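Local coordinates for D-alanyl-D-alanine carboxypeptidase (Penicillin binding protein) family protein (Francisella tularensis subsp. tularensis, PDB 6OSU), which probably removes the terminal D-alanine from peptidoglycan precursors, as a serine D-alanyl-D-alanine carboxypeptidase of the penicillin-binding protein family, at residues W40-R46 with G297-V303; F271-M277 with V290-Q295; N346-A350 with L386-I390; V396-V400 with A411-V415. All blocks are in the same frame, centred on the assembly; numbering follows the deposited sequence.

Contact 1: residues W40-R46 with G297-V303; sequences WVTMDYR and GERFISV
Strands distant in sequence often pair at the heart of a fold: extended 40-44 runs antiparallel to 298-303 (160°, axes 4.6 Å apart at closest). Trp40 CA lies 3.1 Å from Val303 O. Val41 and Val303 form a hydrogen-bonded pair, Val41 N to Val303 O and Val303 N to Val41 O both 3.0 Å. Thr42, chi1 m, pairs with Ser302 without backbone bonds; Thr42 OG1 and Ser302 OG hydrogen-bond at 3.1 Å. Met43 N bonds Ile301 O (2.8 Å), and Ile301 N bonds Met43 O (2.7 Å). Asp44, chi1 t, bonds Thr47 N through OD1 and lays OD2 over the Phe300 ring (chi1 m), 3.0 Å from the like-charged Glu298 OE2. Beyond the strand, Tyr45 N bonds Arg299 O (3.0 Å), and Arg46 NH2 (chi1 m) makes a salt bridge to Glu298 OE1 (2.9 Å). This is the central antiparallel sheet of the serine beta-lactamase-like fold. Thr42, Phe300 and Ser302 face helix 310-327; Val41 packs on helix 176-189, while strands 50-54 and 288-295 flank the pair.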
# COMPACT_ATOMS: atom_id res chain seq x y z
N TRP A 40 3.25 -7.34 11.76
CA TRP A 40 3.56 -6.90 10.41
C TRP A 40 2.68 -7.64 9.42
O TRP A 40 2.06 -8.66 9.74
CB TRP A 40 5.04 -7.12 10.06
CG TRP A 40 5.40 -8.54 9.74
CD1 TRP A 40 5.16 -9.22 8.58
CD2 TRP A 40 6.11 -9.45 10.59
NE1 TRP A 40 5.65 -10.50 8.66
CE2 TRP A 40 6.24 -10.67 9.89
CE3 TRP A 40 6.63 -9.37 11.89
CZ2 TRP A 40 6.87 -11.78 10.43
CZ3 TRP A 40 7.26 -10.48 12.42
CH2 TRP A 40 7.38 -11.67 11.70
N VAL A 41 2.64 -7.12 8.19
CA VAL A 41 1.95 -7.77 7.08
C VAL A 41 2.60 -7.30 5.78
O VAL A 41 3.02 -6.14 5.67
CB VAL A 41 0.44 -7.48 7.09
CG1 VAL A 41 0.15 -6.03 6.73
CG2 VAL A 41 -0.30 -8.43 6.14
N THR A 42 2.70 -8.21 4.82
CA THR A 42 3.16 -7.89 3.47
C THR A 42 2.12 -8.40 2.49
O THR A 42 1.76 -9.58 2.52
CB THR A 42 4.53 -8.51 3.17
OG1 THR A 42 5.46 -8.15 4.20
CG2 THR A 42 5.05 -8.01 1.82
N MET A 43 1.64 -7.51 1.62
CA MET A 43 0.54 -7.81 0.72
C MET A 43 0.90 -7.38 -0.70
O MET A 43 1.50 -6.31 -0.90
CB MET A 43 -0.74 -7.11 1.18
CG MET A 43 -1.84 -7.04 0.14
SD MET A 43 -3.23 -6.03 0.69
CE MET A 43 -3.81 -6.99 2.09
N ASP A 44 0.55 -8.21 -1.67
CA ASP A 44 0.69 -7.83 -3.07
C ASP A 44 -0.45 -6.91 -3.49
O ASP A 44 -1.60 -7.10 -3.09
CB ASP A 44 0.73 -9.07 -3.97
CG ASP A 44 0.79 -8.72 -5.44
OD1 ASP A 44 -0.29 -8.63 -6.08
OD2 ASP A 44 1.90 -8.51 -5.97
N TYR A 45 -0.12 -5.91 -4.30
CA TYR A 45 -1.08 -4.85 -4.59
C TYR A 45 -2.17 -5.32 -5.54
O TYR A 45 -3.36 -5.07 -5.31
CB TYR A 45 -0.35 -3.63 -5.16
CG TYR A 45 -1.29 -2.63 -5.79
CD1 TYR A 45 -2.18 -1.89 -5.01
CD2 TYR A 45 -1.29 -2.42 -7.16
CE1 TYR A 45 -3.05 -0.99 -5.58
CE2 TYR A 45 -2.16 -1.51 -7.74
CZ TYR A 45 -3.03 -0.80 -6.95
OH TYR A 45 -3.89 0.11 -7.53
N ARG A 46 -1.79 -6.01 -6.62
CA ARG A 46 -2.77 -6.35 -7.64
C ARG A 46 -3.65 -7.52 -7.22
O ARG A 46 -4.85 -7.54 -7.54
CB ARG A 46 -2.06 -6.64 -8.97
CG ARG A 46 -1.58 -5.39 -9.68
CD ARG A 46 -0.88 -5.71 -10.99
NE ARG A 46 0.34 -6.48 -10.78
CZ ARG A 46 1.19 -6.82 -11.75
NH1 ARG A 46 0.94 -6.45 -13.00
NH2 ARG A 46 2.27 -7.52 -11.47
N GLY A 297 6.66 -3.78 -12.44
CA GLY A 297 5.22 -3.99 -12.47
C GLY A 297 4.67 -4.65 -11.22
O GLY A 297 3.45 -4.76 -11.04
N GLU A 298 5.56 -5.11 -10.34
CA GLU A 298 5.18 -5.83 -9.13
C GLU A 298 5.32 -4.91 -7.92
O GLU A 298 6.44 -4.55 -7.54
CB GLU A 298 6.03 -7.10 -8.98
CG GLU A 298 5.60 -8.02 -7.86
CD GLU A 298 4.43 -8.92 -8.24
OE1 GLU A 298 3.80 -8.68 -9.30
OE2 GLU A 298 4.14 -9.87 -7.49
N ARG A 299 4.20 -4.52 -7.34
CA ARG A 299 4.17 -3.63 -6.18
C ARG A 299 3.70 -4.39 -4.95
O ARG A 299 2.72 -5.14 -5.00
CB ARG A 299 3.24 -2.43 -6.41
CG ARG A 299 2.95 -1.65 -5.14
CD ARG A 299 1.91 -0.57 -5.34
NE ARG A 299 2.36 0.45 -6.28
CZ ARG A 299 3.22 1.42 -5.98
NH1 ARG A 299 3.72 1.51 -4.76
NH2 ARG A 299 3.57 2.30 -6.91
N PHE A 300 4.41 -4.19 -3.84
CA PHE A 300 4.05 -4.78 -2.57
C PHE A 300 3.80 -3.69 -1.54
O PHE A 300 4.39 -2.61 -1.60
CB PHE A 300 5.13 -5.75 -2.06
CG PHE A 300 5.06 -7.10 -2.70
CD1 PHE A 300 4.16 -8.05 -2.23
CD2 PHE A 300 5.89 -7.43 -3.76
CE1 PHE A 300 4.09 -9.30 -2.82
CE2 PHE A 300 5.83 -8.68 -4.34
CZ PHE A 300 4.93 -9.62 -3.87
N ILE A 301 2.92 -3.99 -0.59
CA ILE A 301 2.60 -3.10 0.51
C ILE A 301 3.00 -3.80 1.81
O ILE A 301 2.63 -4.95 2.03
CB ILE A 301 1.11 -2.72 0.52
CG1 ILE A 301 0.79 -1.86 -0.71
CG2 ILE A 301 0.74 -2.00 1.80
CD1 ILE A 301 -0.68 -1.78 -1.03
N SER A 302 3.77 -3.11 2.64
CA SER A 302 4.21 -3.64 3.92
C SER A 302 3.82 -2.67 5.02
O SER A 302 3.95 -1.45 4.87
CB SER A 302 5.73 -3.86 3.94
OG SER A 302 6.06 -5.15 3.48
N VAL A 303 3.34 -3.24 6.12
CA VAL A 303 3.07 -2.50 7.35
C VAL A 303 3.85 -3.17 8.47
O VAL A 303 3.77 -4.39 8.64
CB VAL A 303 1.56 -2.47 7.68
CG1 VAL A 303 1.33 -1.68 8.96
CG2 VAL A 303 0.78 -1.86 6.53

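Contact 2: residues F271-M277 with V290-Q295; sequences FDGADGM and VSSAKQ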
# COMPACT_ATOMS: atom_id res chain seq x y z
N PHE A 271 15.82 2.38 -0.25
CA PHE A 271 15.24 1.21 -0.92
C PHE A 271 14.89 1.57 -2.36
O PHE A 271 14.13 2.52 -2.60
CB PHE A 271 14.01 0.72 -0.17
CG PHE A 271 13.61 -0.69 -0.52
CD1 PHE A 271 14.01 -1.75 0.27
CD2 PHE A 271 12.83 -0.95 -1.64
CE1 PHE A 271 13.64 -3.05 -0.04
CE2 PHE A 271 12.45 -2.24 -1.96
CZ PHE A 271 12.86 -3.29 -1.16
N ASP A 272 15.44 0.81 -3.31
CA ASP A 272 15.18 1.07 -4.72
C ASP A 272 13.74 0.74 -5.07
O ASP A 272 13.27 -0.38 -4.84
CB ASP A 272 16.13 0.24 -5.59
CG ASP A 272 16.48 0.93 -6.89
OD1 ASP A 272 17.49 1.67 -6.92
OD2 ASP A 272 15.74 0.75 -7.88
N GLY A 273 13.03 1.72 -5.62
CA GLY A 273 11.65 1.52 -6.03
C GLY A 273 10.61 1.82 -4.98
O GLY A 273 9.41 1.64 -5.25
N ALA A 274 11.01 2.26 -3.80
CA ALA A 274 10.06 2.62 -2.75
C ALA A 274 9.48 4.00 -3.02
O ALA A 274 10.22 4.96 -3.26
CB ALA A 274 10.73 2.58 -1.38
N ASP A 275 8.15 4.10 -2.99
CA ASP A 275 7.48 5.38 -3.20
C ASP A 275 6.50 5.74 -2.09
O ASP A 275 5.73 6.69 -2.25
CB ASP A 275 6.77 5.41 -4.56
CG ASP A 275 5.94 4.16 -4.81
OD1 ASP A 275 5.79 3.78 -5.99
OD2 ASP A 275 5.45 3.55 -3.83
N GLY A 276 6.50 5.00 -0.98
CA GLY A 276 5.58 5.27 0.11
C GLY A 276 6.03 4.56 1.36
O GLY A 276 6.98 3.77 1.35
N MET A 277 5.33 4.83 2.46
CA MET A 277 4.16 5.71 2.46
C MET A 277 4.20 6.69 3.63
O MET A 277 4.28 7.90 3.44
CB MET A 277 2.87 4.88 2.49
CG MET A 277 1.58 5.67 2.33
SD MET A 277 0.10 4.62 2.17
CE MET A 277 -1.10 5.81 1.57
N VAL A 290 4.06 2.23 7.23
CA VAL A 290 3.37 1.70 6.06
C VAL A 290 4.23 2.07 4.86
O VAL A 290 4.48 3.25 4.61
CB VAL A 290 1.95 2.26 5.93
CG1 VAL A 290 1.30 1.78 4.65
CG2 VAL A 290 1.11 1.87 7.15
N SER A 291 4.71 1.06 4.13
CA SER A 291 5.61 1.30 3.01
C SER A 291 5.15 0.50 1.80
O SER A 291 4.46 -0.52 1.93
CB SER A 291 7.05 0.92 3.37
OG SER A 291 7.16 -0.46 3.64
N SER A 292 5.54 0.97 0.63
CA SER A 292 5.23 0.31 -0.62
C SER A 292 6.40 0.46 -1.58
O SER A 292 7.01 1.52 -1.66
CB SER A 292 3.95 0.88 -1.26
OG SER A 292 3.53 0.07 -2.34
N ALA A 293 6.71 -0.62 -2.30
CA ALA A 293 7.80 -0.62 -3.26
C ALA A 293 7.35 -1.34 -4.52
O ALA A 293 6.66 -2.36 -4.45
CB ALA A 293 9.06 -1.28 -2.69
N LYS A 294 7.75 -0.80 -5.67
CA LYS A 294 7.40 -1.36 -6.97
C LYS A 294 8.68 -1.68 -7.73
O LYS A 294 9.60 -0.86 -7.77
CB LYS A 294 6.53 -0.38 -7.76
CG LYS A 294 5.99 -0.94 -9.07
CD LYS A 294 4.98 0.02 -9.70
CE LYS A 294 4.26 -0.64 -10.87
NZ LYS A 294 3.29 0.28 -11.52
N GLN A 295 8.73 -2.87 -8.33
CA GLN A 295 9.88 -3.26 -9.15
C GLN A 295 9.37 -4.14 -10.28
O GLN A 295 8.93 -5.27 -10.04
CB GLN A 295 10.94 -3.98 -8.32
CG GLN A 295 11.98 -3.04 -7.73
CD GLN A 295 12.96 -3.75 -6.82
OE1 GLN A 295 12.90 -4.97 -6.65
NE2 GLN A 295 13.88 -2.99 -6.24
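A hairpin edge can absorb an extra residue without losing its pairing, as strand 274-277 does against 290-295. Ser292 is matched by two residues, Asp275 and Gly276, making a classic beta bulge: Asp275 N bonds Ser292 O (3.1 Å), and Ser292 N bonds Gly276 O weakly (3.2 Å). Asp275, chi1 p, turns its carboxylate to Tyr194 and Arg299; the hydroxyl of Ser292, chi1 t, hydrogen-bonds Arg299 and the backbone O of Phe300. Phe271, chi1 t, rests CE2 on Ala293 CB at 3.6 Å. The type II turn needs Gly273, whose positive phi and closeness to Lys294 leave no room for a CB; Lys294 N bonds Gly273 O at 3.0 Å. Gln295 NE2 weakly bonds Asp272 O (3.0 Å). Met277, all-trans after a cis peptide, has SD 4.0 Å from Val290 CG1 and N weakly bonded to Val290 O (2.8 Å). Backbone bonds thus hold the hairpin, while Met277, packed on Ala183 and Tyr186 of helix 176-189, precedes Lys278, the predicted substrate-binding residue, consistent with a strand bordering the active site.

Contact 3: residues N346-A350 with L386-I390; sequences NIPNA and LNAPI
Two irregular loops can fit together by one small residue entering a hollow of the other. Ile347 to Ala350 form a type II beta turn, Pro348 at phi/psi -67/151 and Asn349 at 64/14. Residues 386-388 are extended, and a cis peptide before Pro389 bends the second loop. The entering residue is Ala388, whose CB sits against the face of the turn, in the shallow hollow between Ile347 CD1 and the Asn349-Ala350 backbone, 3.5 Å from Asn349 O, 3.7 Å from Ala350 CA and 4.1 Å from Ala350 CB. Its backbone is held by the one hydrogen bond between the segments, Ala388 N to Pro348 O at 3.1 Å. Both loops link successive strands of the PBP5-type C-terminal beta domain, far from the predicted catalytic residues. Ile347 points toward the second loop, chi1 near 117° and chi2 t, its CD1 reaching past Ala388 to Ile390 CD1 (rotamer m,t) at 3.7 Å. The Pro348 ring has CD 3.1 Å from Leu386 O and CG 3.7 Å from Asn387 CB.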
# COMPACT_ATOMS: atom_id res chain seq x y z
N ASN A 346 -16.82 -42.27 -16.57
CA ASN A 346 -16.44 -42.76 -15.25
C ASN A 346 -17.41 -42.29 -14.17
O ASN A 346 -17.55 -42.97 -13.14
CB ASN A 346 -15.02 -42.32 -14.91
CG ASN A 346 -14.00 -43.41 -15.16
OD1 ASN A 346 -13.56 -43.62 -16.29
ND2 ASN A 346 -13.61 -44.11 -14.10
N ILE A 347 -18.07 -41.16 -14.36
CA ILE A 347 -18.98 -40.67 -13.32
C ILE A 347 -20.17 -41.63 -13.20
O ILE A 347 -20.63 -42.16 -14.23
CB ILE A 347 -19.44 -39.24 -13.63
CG1 ILE A 347 -20.95 -39.16 -13.85
CG2 ILE A 347 -18.65 -38.66 -14.81
CD1 ILE A 347 -21.43 -37.85 -14.44
N PRO A 348 -20.66 -41.92 -11.99
CA PRO A 348 -21.68 -42.97 -11.85
C PRO A 348 -23.00 -42.57 -12.50
O PRO A 348 -23.33 -41.39 -12.61
CB PRO A 348 -21.81 -43.13 -10.33
CG PRO A 348 -21.29 -41.88 -9.76
CD PRO A 348 -20.19 -41.44 -10.68
N ASN A 349 -23.74 -43.59 -12.94
CA ASN A 349 -25.06 -43.48 -13.55
C ASN A 349 -25.07 -42.71 -14.86
O ASN A 349 -26.14 -42.35 -15.34
CB ASN A 349 -26.08 -42.83 -12.60
CG ASN A 349 -26.69 -43.82 -11.63
OD1 ASN A 349 -27.18 -44.89 -12.03
ND2 ASN A 349 -26.70 -43.47 -10.35
N ALA A 350 -23.92 -42.47 -15.47
CA ALA A 350 -23.84 -41.61 -16.65
C ALA A 350 -23.91 -42.42 -17.95
O ALA A 350 -23.44 -43.56 -18.03
CB ALA A 350 -22.56 -40.78 -16.63
N LEU A 386 -20.88 -37.18 -7.06
CA LEU A 386 -21.47 -36.65 -8.28
C LEU A 386 -21.91 -37.80 -9.17
O LEU A 386 -21.09 -38.64 -9.56
CB LEU A 386 -20.47 -35.76 -9.02
CG LEU A 386 -21.01 -35.04 -10.25
CD1 LEU A 386 -22.12 -34.08 -9.86
CD2 LEU A 386 -19.90 -34.32 -10.99
N ASN A 387 -23.20 -37.84 -9.49
CA ASN A 387 -23.73 -38.83 -10.42
C ASN A 387 -24.71 -38.14 -11.37
O ASN A 387 -25.23 -37.06 -11.07
CB ASN A 387 -24.42 -39.99 -9.69
CG ASN A 387 -25.11 -39.56 -8.42
OD1 ASN A 387 -26.12 -38.85 -8.46
ND2 ASN A 387 -24.59 -39.99 -7.27
N ALA A 388 -24.93 -38.77 -12.51
CA ALA A 388 -25.88 -38.24 -13.47
C ALA A 388 -27.31 -38.40 -12.95
O ALA A 388 -27.61 -39.36 -12.24
CB ALA A 388 -25.73 -38.95 -14.81
N PRO A 389 -28.22 -37.47 -13.30
CA PRO A 389 -28.05 -36.34 -14.21
C PRO A 389 -27.40 -35.09 -13.61
O PRO A 389 -27.46 -34.87 -12.40
CB PRO A 389 -29.49 -36.03 -14.63
CG PRO A 389 -30.28 -36.38 -13.42
CD PRO A 389 -29.60 -37.58 -12.81
N ILE A 390 -26.77 -34.29 -14.47
CA ILE A 390 -26.20 -33.00 -14.11
C ILE A 390 -26.66 -31.99 -15.15
O ILE A 390 -26.63 -32.27 -16.35
CB ILE A 390 -24.66 -33.04 -14.05
CG1 ILE A 390 -24.18 -34.14 -13.11
CG2 ILE A 390 -24.10 -31.68 -13.63
CD1 ILE A 390 -22.75 -34.58 -13.36

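Contact 4: residues V396-V400 with A411-V415; sequences VGNLV and ASIPV
Strands 396-400 and 411-415 run antiparallel at 147°, their axes approaching to 4.1 Å, and show how a hairpin tolerates residues that break the extended pattern. Val396 departs from it (phi/psi -112/-9) and Gly397 follows at 162/-155, where a CB would jam against the preceding carbonyl O. Val396 N bonds Val415 O at 3.3 Å, and Val415 N bonds Gly397 O at 2.7 Å. Asn398 and Pro414 form a non-hydrogen-bonded pair, CA to CA 4.1 Å, a site where proline's missing NH costs no cross-strand bond. Leu399 N then bonds Ile413 O (2.7 Å) and Ile413 N bonds Leu399 O (3.0 Å); Val400 lies opposite Ser412, CA to CA 4.6 Å. Leu399 and Ile413, both chi1 t, share one face with Val415 (p), and Leu399 CB touches Ile413 CG2 at 3.9 Å. Val396, chi1 m, sets CG2 4.0 Å from Val415 CG1. Asn398, chi1 m, places OD1 3.2 Å from Pro414 CA, and Ser412 OG lies 3.5 Å from Asn398 CB. In this PBP5-type C-terminal domain, Ile364 of strand 364-369 covers Leu399 and Ile413, Val358 of strand 355-359 meets Val396 and Val415, and strand 376-382 pairs alongside 396-400.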
# COMPACT_ATOMS: atom_id res chain seq x y z
N VAL A 396 -20.21 -28.71 -9.89
CA VAL A 396 -19.77 -30.10 -9.86
C VAL A 396 -18.47 -30.30 -9.10
O VAL A 396 -18.08 -31.45 -8.87
CB VAL A 396 -19.63 -30.68 -11.28
CG1 VAL A 396 -20.99 -30.81 -11.94
CG2 VAL A 396 -18.71 -29.81 -12.12
N GLY A 397 -17.79 -29.23 -8.71
CA GLY A 397 -16.54 -29.39 -7.97
C GLY A 397 -15.72 -28.12 -8.02
O GLY A 397 -16.25 -27.02 -8.20
N ASN A 398 -14.41 -28.29 -7.86
CA ASN A 398 -13.45 -27.20 -7.82
C ASN A 398 -12.39 -27.39 -8.90
O ASN A 398 -11.91 -28.51 -9.11
CB ASN A 398 -12.76 -27.11 -6.46
CG ASN A 398 -13.71 -26.74 -5.34
OD1 ASN A 398 -14.55 -25.84 -5.49
ND2 ASN A 398 -13.59 -27.42 -4.21
N LEU A 399 -12.02 -26.30 -9.56
CA LEU A 399 -10.76 -26.28 -10.30
C LEU A 399 -9.63 -26.04 -9.31
O LEU A 399 -9.69 -25.12 -8.50
CB LEU A 399 -10.77 -25.21 -11.39
CG LEU A 399 -9.55 -25.25 -12.33
CD1 LEU A 399 -9.96 -24.88 -13.75
CD2 LEU A 399 -8.42 -24.33 -11.86
N VAL A 400 -8.61 -26.88 -9.38
CA VAL A 400 -7.56 -26.91 -8.37
C VAL A 400 -6.21 -26.70 -9.03
O VAL A 400 -5.92 -27.28 -10.08
CB VAL A 400 -7.59 -28.23 -7.57
CG1 VAL A 400 -6.40 -28.32 -6.64
CG2 VAL A 400 -8.89 -28.35 -6.78
N ALA A 411 -4.31 -23.03 -5.23
CA ALA A 411 -5.55 -22.28 -5.42
C ALA A 411 -6.68 -23.27 -5.65
O ALA A 411 -6.47 -24.38 -6.14
CB ALA A 411 -5.44 -21.32 -6.61
N SER A 412 -7.89 -22.84 -5.30
CA SER A 412 -9.08 -23.67 -5.48
C SER A 412 -10.26 -22.75 -5.78
O SER A 412 -10.48 -21.77 -5.06
CB SER A 412 -9.37 -24.51 -4.24
OG SER A 412 -10.52 -25.31 -4.42
N ILE A 413 -11.01 -23.07 -6.83
CA ILE A 413 -12.14 -22.23 -7.22
C ILE A 413 -13.29 -23.13 -7.66
O ILE A 413 -13.08 -24.12 -8.38
CB ILE A 413 -11.71 -21.23 -8.31
CG1 ILE A 413 -12.56 -19.97 -8.24
CG2 ILE A 413 -11.75 -21.83 -9.71
CD1 ILE A 413 -11.93 -18.79 -8.95
N PRO A 414 -14.52 -22.87 -7.20
CA PRO A 414 -15.65 -23.70 -7.61
C PRO A 414 -15.90 -23.60 -9.10
O PRO A 414 -15.82 -22.52 -9.70
CB PRO A 414 -16.82 -23.15 -6.79
CG PRO A 414 -16.38 -21.81 -6.31
CD PRO A 414 -14.90 -21.90 -6.16
N VAL A 415 -16.21 -24.74 -9.71
CA VAL A 415 -16.39 -24.84 -11.15
C VAL A 415 -17.79 -25.36 -11.43
O VAL A 415 -18.38 -26.10 -10.64
CB VAL A 415 -15.31 -25.74 -11.79
CG1 VAL A 415 -15.66 -27.21 -11.63
CG2 VAL A 415 -15.09 -25.36 -13.23

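From the N terminus, strand 39-44 waits some 250 residues, many of them helical, before contact 1 closes its loop on strand 298-307. Contact 2 falls within that span: a local hairpin whose second strand, 288-295, leads directly into 298-307, so the two contacts share one sheet, joined where Ser302 O meets Ser291 N at 2.7 Å. After helix 310-327 the chain enters the C-terminal domain, where contact 3 closes a 35-residue interval and contact 4 follows as another hairpin. None of these crosses. Ile390 and Leu386 pack on Val396, linking contacts 3 and 4, whereas the centres of contacts 2 and 3 lie about 53 Å apart, in separate domains.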